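PDB 6CAF: concanavalin B from Canavalia ensiformis, which may act as a carbohydrate-binding seed protein, built on the chitinase-like fold of glycosyl hydrolase family 18. Local coordinates for residues Ser267-Ile270 with Gly271-Pro275. Numbering follows the deposited sequence.
Sequences SALI and GQVLP
L274 reaches back one widened turn to L269, placing CD2 3.9 Å from L269 CD1, and across to I270, where L274 CD1 lies 4.0 Å from I270 CD1. The forked end of L274 thus straddles the gap between two neighbouring side chains, one methyl to each, crossing both at a slant. L269 has CG anti to N (chi1 179°), which carries CD1 forward into the hollow between L274 and V273, 4.1 Å from V273 CB, although its CB points away from them. Both leucines also touch strand 247-252, and I270 and L269 touch helix 300-308, which places the patch on the outside of the TIM barrel. On another side, in one of two conformers, the extended Q272 chain lies over the A268 methyl, with Q272 CD 3.7 Å from A268 CB; its OE1 is hydrogen-bonded to Y221. The backbone widens here: G271 N and Q272 N bond to the carbonyls four residues back, but L274 N bonds to L269 O, five back, at 2.9 Å and a nearly straight 176°. That is a pi-type turn. P275 has no N-H to offer I270 O, and P275 CD sits 3.2 Å from that oxygen. The chemistry therefore implies apolar attachment to strand 247-252 and helix 300-308 through L269, I270 and L274, with Q272 adding a polar tie to Y221.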
loop_
_atom_site.group_PDB
_atom_site.type_symbol
_atom_site.label_atom_id
_atom_site.label_comp_id
_atom_site.label_asym_id
_atom_site.label_seq_id
_atom_site.Cartn_x
_atom_site.Cartn_y
_atom_site.Cartn_z
ATOM N N SER A 267 -11.594 16.791 8.452
ATOM C CA SER A 267 -12.453 17.844 7.893
ATOM C C SER A 267 -11.699 18.672 6.834
ATOM O O SER A 267 -12.284 19.145 5.838
ATOM C CB SER A 267 -12.962 18.752 8.999
ATOM O OG SER A 267 -11.896 19.490 9.571
ATOM N N ALA A 268 -10.394 18.853 7.047
ATOM C CA ALA A 268 -9.574 19.584 6.070
ATOM C C ALA A 268 -9.367 18.757 4.808
ATOM O O ALA A 268 -9.351 19.286 3.695
ATOM C CB ALA A 268 -8.237 19.953 6.656
ATOM N N LEU A 269 -9.198 17.456 4.969
ATOM C CA LEU A 269 -9.025 16.606 3.790
ATOM C C LEU A 269 -10.260 16.724 2.897
ATOM O O LEU A 269 -10.169 16.958 1.674
ATOM C CB LEU A 269 -8.790 15.158 4.214
ATOM C CG LEU A 269 -8.614 14.177 3.056
ATOM C CD1 LEU A 269 -7.395 14.519 2.235
ATOM C CD2 LEU A 269 -8.529 12.742 3.546
ATOM N N ILE A 270 -11.431 16.595 3.500
ATOM C CA ILE A 270 -12.676 16.603 2.750
ATOM C C ILE A 270 -13.015 17.969 2.180
ATOM O O ILE A 270 -13.444 18.098 1.041
ATOM C CB ILE A 270 -13.821 16.138 3.642
ATOM C CG1 ILE A 270 -13.627 14.667 3.975
ATOM C CG2 ILE A 270 -15.187 16.417 3.013
ATOM C CD1 ILE A 270 -13.777 13.746 2.787
ATOM N N GLY A 271 -12.787 18.998 2.967
ATOM C CA GLY A 271 -13.213 20.330 2.572
ATOM C C GLY A 271 -12.176 21.182 1.863
ATOM O O GLY A 271 -12.514 21.995 0.996
ATOM N N GLN A 272 -10.922 21.035 2.257
ATOM C CA GLN A 272 -9.829 21.907 1.813
ATOM C C GLN A 272 -8.935 21.281 0.766
ATOM O O GLN A 272 -8.259 22.007 0.061
ATOM C CB GLN A 272 -8.895 22.307 2.977
ATOM C CG GLN A 272 -9.512 23.101 4.111
ATOM C CD GLN A 272 -8.514 23.403 5.228
ATOM O OE1 GLN A 272 -7.286 23.482 5.017
ATOM N NE2 GLN A 272 -9.037 23.558 6.433
ATOM N N VAL A 273 -8.842 19.943 0.741
ATOM C CA VAL A 273 -7.862 19.280 -0.105
ATOM C C VAL A 273 -8.501 18.551 -1.276
ATOM O O VAL A 273 -8.286 18.929 -2.437
ATOM C CB VAL A 273 -6.971 18.327 0.719
ATOM C CG1 VAL A 273 -5.989 17.584 -0.184
ATOM C CG2 VAL A 273 -6.241 19.109 1.800
ATOM N N LEU A 274 -9.320 17.542 -1.002
ATOM C CA LEU A 274 -9.846 16.734 -2.072
ATOM C C LEU A 274 -10.554 17.504 -3.194
ATOM O O LEU A 274 -10.360 17.170 -4.373
ATOM C CB LEU A 274 -10.743 15.621 -1.528
ATOM C CG LEU A 274 -10.089 14.569 -0.631
ATOM C CD1 LEU A 274 -11.118 13.550 -0.186
ATOM C CD2 LEU A 274 -8.911 13.878 -1.301
ATOM N N PRO A 275 -11.384 18.507 -2.850
ATOM C CA PRO A 275 -12.097 19.173 -3.941
ATOM C C PRO A 275 -11.202 19.853 -4.956
ATOM O O PRO A 275 -11.637 20.157 -6.073
ATOM C CB PRO A 275 -12.974 20.211 -3.221
ATOM C CG PRO A 275 -13.136 19.638 -1.840
ATOM C CD PRO A 275 -11.808 19.017 -1.548
HETATM O O HOH W 1 -11.127 22.122 7.961
#